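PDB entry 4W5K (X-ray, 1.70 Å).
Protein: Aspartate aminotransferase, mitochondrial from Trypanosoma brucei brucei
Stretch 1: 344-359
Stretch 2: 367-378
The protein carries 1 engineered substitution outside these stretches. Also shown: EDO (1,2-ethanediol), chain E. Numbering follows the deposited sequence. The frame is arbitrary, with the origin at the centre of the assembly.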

ATOM      1  N   VAL A 344      -8.564 -24.462 -14.761  1.00 19.21           N
ATOM      2  CA  VAL A 344      -8.967 -23.123 -15.188  1.00 21.11           C
ATOM      3  C   VAL A 344      -7.944 -22.069 -14.747  1.00 18.49           C
ATOM      4  O   VAL A 344      -7.531 -22.042 -13.596  1.00 19.60           O
ATOM      5  CB  VAL A 344     -10.364 -22.768 -14.598  1.00 24.40           C
ATOM      6  CG1 VAL A 344     -10.769 -21.321 -14.900  1.00 21.23           C
ATOM      7  CG2 VAL A 344     -11.419 -23.760 -15.094  1.00 26.81           C
ATOM      8  N   GLY A 345      -7.544 -21.209 -15.686  1.00 20.24           N
ATOM      9  CA  GLY A 345      -6.722 -20.058 -15.342  1.00 21.07           C
ATOM     10  C   GLY A 345      -5.255 -20.212 -15.700  1.00 20.31           C
ATOM     11  O   GLY A 345      -4.848 -21.193 -16.363  1.00 22.49           O
ATOM     12  N   MET A 346      -4.455 -19.250 -15.234  1.00 21.55           N
ATOM     13  CA  MET A 346      -3.055 -19.144 -15.643  1.00 25.33           C
ATOM     14  C   MET A 346      -2.135 -20.198 -15.067  1.00 22.35           C
ATOM     15  O   MET A 346      -1.067 -20.430 -15.610  1.00 27.51           O
ATOM     16  CB  MET A 346      -2.489 -17.775 -15.240  1.00 31.64           C
ATOM     17  CG  MET A 346      -2.851 -16.678 -16.162  1.00 36.86           C
ATOM     18  SD  MET A 346      -1.849 -15.245 -15.720  1.00 27.80           S
ATOM     19  CE  MET A 346      -2.703 -14.596 -14.269  1.00 29.53           C
ATOM     20  N   MET A 347      -2.531 -20.815 -13.954  1.00 20.75           N
ATOM     21  CA  MET A 347      -1.662 -21.780 -13.279  1.00 20.55           C
ATOM     22  C   MET A 347      -2.163 -23.190 -13.412  1.00 21.83           C
ATOM     23  O   MET A 347      -3.345 -23.458 -13.169  1.00 20.80           O
ATOM     24  CB  MET A 347      -1.543 -21.461 -11.788  1.00 19.74           C
ATOM     25  CG  MET A 347      -1.064 -20.089 -11.499  1.00 23.67           C
ATOM     26  SD  MET A 347       0.623 -19.945 -12.091  1.00 30.40           S
ATOM     27  CE  MET A 347       0.899 -18.207 -11.788  1.00 41.01           C
ATOM     28  N   ALA A 348      -1.268 -24.099 -13.797  1.00 22.26           N
ATOM     29  CA  ALA A 348      -1.659 -25.495 -13.978  1.00 19.56           C
ATOM     30  C   ALA A 348      -0.775 -26.420 -13.159  1.00 24.09           C
ATOM     31  O   ALA A 348       0.445 -26.340 -13.250  1.00 23.12           O
ATOM     32  CB  ALA A 348      -1.587 -25.878 -15.472  1.00 23.84           C
ATOM     33  N   TYR A 349      -1.371 -27.308 -12.365  1.00 23.48           N
ATOM     34  CA  TYR A 349      -0.560 -28.373 -11.786  1.00 22.06           C
ATOM     35  C   TYR A 349      -0.473 -29.464 -12.863  1.00 18.84           C
ATOM     36  O   TYR A 349      -1.453 -30.136 -13.155  1.00 23.93           O
ATOM     37  CB  TYR A 349      -1.146 -28.901 -10.466  1.00 24.18           C
ATOM     38  CG  TYR A 349      -0.350 -28.470  -9.223  1.00 21.39           C
ATOM     39  CD1 TYR A 349      -0.149 -29.350  -8.160  1.00 26.72           C
ATOM     40  CD2 TYR A 349       0.192 -27.189  -9.122  1.00 23.46           C
ATOM     41  CE1 TYR A 349       0.568 -28.967  -7.013  1.00 26.15           C
ATOM     42  CE2 TYR A 349       0.921 -26.803  -7.996  1.00 25.36           C
ATOM     43  CZ  TYR A 349       1.107 -27.699  -6.951  1.00 27.71           C
ATOM     44  OH  TYR A 349       1.822 -27.298  -5.828  1.00 31.18           O
ATOM     45  N   THR A 350       0.724 -29.621 -13.417  1.00 21.30           N
ATOM     46  CA  THR A 350       0.935 -30.502 -14.559  1.00 23.04           C
ATOM     47  C   THR A 350       0.991 -31.980 -14.180  1.00 26.34           C
ATOM     48  O   THR A 350       0.701 -32.831 -15.003  1.00 24.58           O
ATOM     49  CB  THR A 350       2.244 -30.166 -15.300  1.00 23.48           C
ATOM     50  OG1 THR A 350       3.371 -30.400 -14.435  1.00 25.83           O
ATOM     51  CG2 THR A 350       2.257 -28.700 -15.788  1.00 26.15           C
ATOM     52  N   GLY A 351       1.416 -32.272 -12.954  1.00 26.18           N
ATOM     53  CA  GLY A 351       1.680 -33.626 -12.518  1.00 25.73           C
ATOM     54  C   GLY A 351       3.077 -34.084 -12.870  1.00 27.43           C
ATOM     55  O   GLY A 351       3.426 -35.243 -12.669  1.00 32.01           O
ATOM     56  N   LEU A 352       3.898 -33.185 -13.411  1.00 28.29           N
ATOM     57  CA  LEU A 352       5.291 -33.534 -13.652  1.00 31.23           C
ATOM     58  C   LEU A 352       5.968 -33.742 -12.303  1.00 35.60           C
ATOM     59  O   LEU A 352       5.701 -33.012 -11.345  1.00 35.64           O
ATOM     60  CB  LEU A 352       5.996 -32.453 -14.476  1.00 34.96           C
ATOM     61  CG  LEU A 352       5.497 -32.285 -15.917  1.00 37.33           C
ATOM     62  CD1 LEU A 352       5.992 -30.993 -16.544  1.00 36.30           C
ATOM     63  CD2 LEU A 352       5.926 -33.451 -16.767  1.00 39.58           C
ATOM     64  N   THR A 353       6.815 -34.759 -12.209  1.00 37.45           N
ATOM     65  CA  THR A 353       7.529 -35.022 -10.962  1.00 39.64           C
ATOM     66  C   THR A 353       8.709 -34.066 -10.817  1.00 39.24           C
ATOM     67  O   THR A 353       9.119 -33.423 -11.787  1.00 38.66           O
ATOM     68  CB  THR A 353       8.049 -36.469 -10.899  1.00 38.87           C
ATOM     69  OG1 THR A 353       9.108 -36.621 -11.843  1.00 40.40           O
ATOM     70  CG2 THR A 353       6.941 -37.460 -11.244  1.00 37.21           C
ATOM     71  N   ARG A 354       9.273 -33.998  -9.613  1.00 43.91           N
ATOM     72  CA  ARG A 354      10.428 -33.135  -9.351  1.00 45.94           C
ATOM     73  C   ARG A 354      11.564 -33.457 -10.322  1.00 45.32           C
ATOM     74  O   ARG A 354      12.131 -32.552 -10.934  1.00 45.92           O
ATOM     75  CB  ARG A 354      10.901 -33.278  -7.901  1.00 47.21           C
ATOM     76  N   GLU A 355      11.868 -34.744 -10.484  1.00 44.48           N
ATOM     77  CA  GLU A 355      12.859 -35.192 -11.462  1.00 43.64           C
ATOM     78  C   GLU A 355      12.565 -34.657 -12.868  1.00 42.68           C
ATOM     79  O   GLU A 355      13.470 -34.173 -13.553  1.00 46.56           O
ATOM     80  CB  GLU A 355      12.933 -36.731 -11.500  1.00 47.15           C
ATOM     81  N   GLN A 356      11.301 -34.745 -13.295  1.00 38.01           N
ATOM     82  CA  GLN A 356      10.922 -34.308 -14.642  1.00 36.66           C
ATOM     83  C   GLN A 356      11.009 -32.785 -14.820  1.00 40.77           C
ATOM     84  O   GLN A 356      11.400 -32.292 -15.889  1.00 39.63           O
ATOM     85  CB  GLN A 356       9.516 -34.812 -14.966  1.00 36.40           C
ATOM     86  CG  GLN A 356       9.470 -36.331 -15.031  1.00 36.85           C
ATOM     87  CD  GLN A 356       8.075 -36.904 -15.126  1.00 37.87           C
ATOM     88  OE1 GLN A 356       7.098 -36.311 -14.665  1.00 37.49           O
ATOM     89  NE2 GLN A 356       7.977 -38.093 -15.708  1.00 37.68           N
ATOM     90  N   VAL A 357      10.658 -32.044 -13.774  1.00 37.87           N
ATOM     91  CA  VAL A 357      10.800 -30.588 -13.810  1.00 34.61           C
ATOM     92  C   VAL A 357      12.284 -30.225 -13.926  1.00 43.92           C
ATOM     93  O   VAL A 357      12.669 -29.352 -14.710  1.00 45.19           O
ATOM     94  CB  VAL A 357      10.175 -29.935 -12.564  1.00 33.46           C
ATOM     95  CG1 VAL A 357      10.601 -28.454 -12.439  1.00 37.35           C
ATOM     96  CG2 VAL A 357       8.651 -30.055 -12.626  1.00 36.16           C
ATOM     97  N   GLU A 358      13.120 -30.932 -13.172  1.00 45.46           N
ATOM     98  CA  GLU A 358      14.560 -30.675 -13.185  1.00 50.84           C
ATOM     99  C   GLU A 358      15.187 -30.989 -14.546  1.00 49.00           C
ATOM    100  O   GLU A 358      16.114 -30.304 -14.978  1.00 49.99           O
ATOM    101  CB  GLU A 358      15.254 -31.478 -12.082  1.00 53.58           C
ATOM    102  CG  GLU A 358      14.863 -31.041 -10.680  1.00 57.10           C
ATOM    103  CD  GLU A 358      15.611 -31.798  -9.600  1.00 63.25           C
ATOM    104  OE1 GLU A 358      16.457 -32.648  -9.950  1.00 66.94           O
ATOM    105  OE2 GLU A 358      15.356 -31.540  -8.403  1.00 64.08           O
ATOM    106  N   LEU A 359      14.674 -32.013 -15.223  1.00 45.84           N
ATOM    107  CA  LEU A 359      15.135 -32.351 -16.565  1.00 47.65           C
ATOM    108  C   LEU A 359      14.698 -31.328 -17.607  1.00 47.09           C
ATOM    109  O   LEU A 359      15.433 -31.038 -18.543  1.00 48.77           O
ATOM    110  CB  LEU A 359      14.625 -33.738 -16.978  1.00 50.02           C
ATOM    111  CG  LEU A 359      15.489 -34.946 -16.614  1.00 53.11           C
ATOM    112  CD1 LEU A 359      14.822 -36.230 -17.059  1.00 53.41           C
ATOM    113  CD2 LEU A 359      16.862 -34.800 -17.241  1.00 56.40           C
ATOM    114  N   TYR A 367      11.583 -23.469 -17.698  1.00 39.64           N
ATOM    115  CA  TYR A 367      11.595 -23.180 -16.270  1.00 42.55           C
ATOM    116  C   TYR A 367      10.205 -23.189 -15.648  1.00 41.85           C
ATOM    117  O   TYR A 367       9.337 -22.412 -16.041  1.00 40.32           O
ATOM    118  CB  TYR A 367      12.261 -21.820 -16.014  1.00 44.30           C
ATOM    119  CG  TYR A 367      13.760 -21.821 -16.216  1.00 49.08           C
ATOM    120  CD1 TYR A 367      14.312 -21.908 -17.489  1.00 48.54           C
ATOM    121  CD2 TYR A 367      14.624 -21.730 -15.131  1.00 51.34           C
ATOM    122  CE1 TYR A 367      15.687 -21.910 -17.674  1.00 54.49           C
ATOM    123  CE2 TYR A 367      15.994 -21.738 -15.305  1.00 56.37           C
ATOM    124  CZ  TYR A 367      16.522 -21.827 -16.577  1.00 57.82           C
ATOM    125  OH  TYR A 367      17.889 -21.825 -16.747  1.00 63.83           O
ATOM    126  N   MET A 368      10.007 -24.075 -14.676  1.00 43.12           N
ATOM    127  CA  MET A 368       8.794 -24.085 -13.864  1.00 41.61           C
ATOM    128  C   MET A 368       9.205 -24.513 -12.462  1.00 39.16           C
ATOM    129  O   MET A 368      10.299 -25.056 -12.277  1.00 39.77           O
ATOM    130  CB  MET A 368       7.724 -25.015 -14.457  1.00 43.05           C
ATOM    131  CG  MET A 368       7.979 -26.489 -14.278  1.00 44.79           C
ATOM    132  SD  MET A 368       6.684 -27.504 -15.066  1.00 42.41           S
ATOM    133  CE  MET A 368       6.895 -27.060 -16.774  1.00 35.35           C
ATOM    134  N   THR A 369       8.359 -24.246 -11.473  1.00 40.18           N
ATOM    135  CA  THR A 369       8.705 -24.569 -10.093  1.00 40.58           C
ATOM    136  C   THR A 369       8.631 -26.084  -9.876  1.00 41.29           C
ATOM    137  O   THR A 369       7.933 -26.799 -10.604  1.00 38.18           O
ATOM    138  CB  THR A 369       7.797 -23.828  -9.079  1.00 39.00           C
ATOM    139  OG1 THR A 369       6.443 -23.842  -9.536  1.00 39.04           O
ATOM    140  CG2 THR A 369       8.244 -22.374  -8.923  1.00 37.21           C
ATOM    141  N   LEU A 370       9.359 -26.560  -8.868  1.00 42.93           N
ATOM    142  CA  LEU A 370       9.576 -27.993  -8.652  1.00 43.25           C
ATOM    143  C   LEU A 370       8.316 -28.780  -8.296  1.00 37.91           C
ATOM    144  O   LEU A 370       8.316 -30.010  -8.298  1.00 38.23           O
ATOM    145  CB  LEU A 370      10.615 -28.193  -7.554  1.00 46.39           C
ATOM    146  CG  LEU A 370      12.037 -27.744  -7.877  1.00 51.23           C
ATOM    147  CD1 LEU A 370      12.932 -27.971  -6.675  1.00 56.78           C
ATOM    148  CD2 LEU A 370      12.563 -28.489  -9.086  1.00 53.76           C
ATOM    149  N   ASN A 371       7.246 -28.075  -7.970  1.00 35.03           N
ATOM    150  CA  ASN A 371       5.981 -28.736  -7.680  1.00 33.93           C
ATOM    151  C   ASN A 371       5.216 -29.084  -8.961  1.00 32.48           C
ATOM    152  O   ASN A 371       4.108 -29.606  -8.898  1.00 33.18           O
ATOM    153  CB  ASN A 371       5.113 -27.857  -6.791  1.00 34.79           C
ATOM    154  CG  ASN A 371       4.935 -26.467  -7.363  1.00 38.97           C
ATOM    155  OD1 ASN A 371       5.488 -26.149  -8.418  1.00 37.37           O
ATOM    156  ND2 ASN A 371       4.163 -25.629  -6.673  1.00 43.53           N
ATOM    157  N   GLY A 372       5.799 -28.777 -10.119  1.00 31.07           N
ATOM    158  CA  GLY A 372       5.127 -29.077 -11.376  1.00 30.30           C
ATOM    159  C   GLY A 372       4.088 -28.035 -11.771  1.00 27.38           C
ATOM    160  O   GLY A 372       3.305 -28.250 -12.701  1.00 27.92           O
ATOM    161  N   ARG A 373       4.076 -26.897 -11.085  1.00 27.95           N
ATOM    162  CA  ARG A 373       3.186 -25.805 -11.485  1.00 25.44           C
ATOM    163  C   ARG A 373       3.727 -25.128 -12.731  1.00 28.39           C
ATOM    164  O   ARG A 373       4.874 -24.700 -12.758  1.00 31.53           O
ATOM    165  CB  ARG A 373       3.037 -24.749 -10.381  1.00 28.34           C
ATOM    166  CG  ARG A 373       2.227 -23.539 -10.848  1.00 27.93           C
ATOM    167  CD  ARG A 373       2.370 -22.326  -9.921  1.00 27.59           C
ATOM    168  NE  ARG A 373       3.729 -21.794  -9.824  1.00 33.65           N
ATOM    169  CZ  ARG A 373       4.186 -20.705 -10.447  1.00 41.11           C
ATOM    170  NH1 ARG A 373       3.423 -20.026 -11.292  1.00 47.13           N
ATOM    171  NH2 ARG A 373       5.434 -20.305 -10.254  1.00 36.37           N
ATOM    172  N   ALA A 374       2.899 -25.025 -13.761  1.00 26.05           N
ATOM    173  CA  ALA A 374       3.290 -24.297 -14.956  1.00 25.47           C
ATOM    174  C   ALA A 374       2.388 -23.084 -15.089  1.00 25.39           C
ATOM    175  O   ALA A 374       1.177 -23.177 -14.936  1.00 24.43           O
ATOM    176  CB  ALA A 374       3.202 -25.179 -16.201  1.00 27.41           C
ATOM    177  N   ALA A 375       2.998 -21.933 -15.333  1.00 29.11           N
ATOM    178  CA  ALA A 375       2.248 -20.732 -15.648  1.00 27.56           C
ATOM    179  C   ALA A 375       1.985 -20.756 -17.139  1.00 30.06           C
ATOM    180  O   ALA A 375       2.902 -20.537 -17.930  1.00 33.79           O
ATOM    181  CB  ALA A 375       3.027 -19.490 -15.247  1.00 29.95           C
ATOM    182  N   VAL A 376       0.747 -21.031 -17.534  1.00 27.19           N
ATOM    183  CA  VAL A 376       0.471 -21.249 -18.949  1.00 30.45           C
ATOM    184  C   VAL A 376       0.415 -19.942 -19.747  1.00 28.82           C
ATOM    185  O   VAL A 376       0.462 -19.958 -20.978  1.00 32.73           O
ATOM    186  CB  VAL A 376      -0.840 -22.048 -19.165  1.00 37.29           C
ATOM    187  CG1 VAL A 376      -0.722 -23.451 -18.553  1.00 36.39           C
ATOM    188  CG2 VAL A 376      -2.030 -21.330 -18.578  1.00 35.66           C
ATOM    189  N   SER A 377       0.324 -18.810 -19.059  1.00 30.08           N
ATOM    190  CA  SER A 377       0.449 -17.522 -19.743  1.00 31.41           C
ATOM    191  C   SER A 377       1.788 -17.397 -20.485  1.00 32.64           C
ATOM    192  O   SER A 377       1.926 -16.612 -21.428  1.00 33.74           O
ATOM    193  CB  SER A 377       0.284 -16.377 -18.741  1.00 36.23           C
ATOM    194  OG  SER A 377       1.129 -16.567 -17.625  1.00 39.88           O
ATOM    195  N   GLY A 378       2.780 -18.183 -20.074  1.00 35.54           N
ATOM    196  CA  GLY A 378       4.075 -18.159 -20.740  1.00 34.25           C
ATOM    197  C   GLY A 378       4.088 -19.028 -22.000  1.00 32.41           C
ATOM    198  O   GLY A 378       5.037 -18.975 -22.797  1.00 35.65           O
TER
HETATM  199  C1  EDO E 502       1.245 -36.463 -15.954  1.00 30.62           C
HETATM  200  O1  EDO E 502       0.401 -35.629 -15.156  1.00 32.46           O
HETATM  201  C2  EDO E 502       0.380 -37.128 -17.016  1.00 30.86           C
HETATM  202  O2  EDO E 502      -0.726 -37.788 -16.371  1.00 29.18           O
HETATM  203  O   HOH W   1       1.890 -30.957 -10.456  1.00 27.96           O
HETATM  204  O   HOH W   2       6.589 -32.120  -8.829  1.00 36.60           O
HETATM  205  O   HOH W   3      11.735 -26.688 -14.945  1.00 44.69           O

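The carbonyl oxygen of Gly-372 receives two hydrogen bonds from a single residue of the other stretch: Thr-350 N lies 3.0 Å from Gly-372 O, and Thr-350 OG1 donates to the same oxygen, with OG1 2.8 Å from Gly-372 O. Having given its proton to the carbonyl, the hydroxyl is free to accept, and Leu-352 N approaches Thr-350 OG1 at 3.0 Å, so one side chain links Gly-372 of the second stretch to Leu-352 in the loop after the strand. Gly-372 fits closely here. An ideal CB would point toward the first stretch and come 2.8 Å from Leu-352 O, a clash, and the backbone angles of 82/11° by themselves call for glycine.

From this point the chains run as a short antiparallel ladder, strands 347-349 and 373-375 lying at 154° to one another. Ala-348 and Ala-374 form the hydrogen-bonded pair, with Ala-348 N 2.9 Å from Ala-374 O and Ala-374 N 2.8 Å from Ala-348 O. The bond from Val-376 N to Met-346 O, at 2.7 Å, extends the pattern to the start of the 3-10 segment. Met-347 with Ala-375 and Tyr-349 with Arg-373 are non-hydrogen-bonded pairs, and CA-H...O contacts such as Arg-373 CA to Ala-348 O, 3.3 Å, fill in between.

The side chains of these two pairs share one face of the sheet. There the guanidinium of Arg-373 meets the Met-347 sulfur near its own plane, where its N-H bonds point; Arg-373 NH1 donates a weak hydrogen bond to Met-347 SD at 2.9 Å. Tyr-349 OH accepts another weak bond from Asn-371 ND2 at 3.0 Å, while Asn-371 O lies over one face of the ring. Asn-371 OD1 accepts from Thr-369 OG1 at 2.7 Å, within the type I turn from Thr-369 to Gly-372, and from Arg-373 N, 3.1 Å from Asn-371 OD1, just beyond it. On the other face lie Ala-348 and Ala-374; Thr-350 CG2 is 3.7 Å from Ala-374 CB, and Ala-348 CB is 4.0 Å from Val-376 CG1.

Beyond the strand, the helix beginning at Arg-354 packs against the second stretch through Val-357. Val-357 CG1 sits 3.8 Å from Met-368 CG and 3.9 Å from Leu-370 CD2, and Val-357 CG2 is 3.9 Å from Gly-372 CA. Leu-352 CD1 adds an apolar contact with Met-368 SD at 3.9 Å. Water 2 donates to both Leu-352 O and Leu-370 O, joining two acceptors that could not bond each other directly.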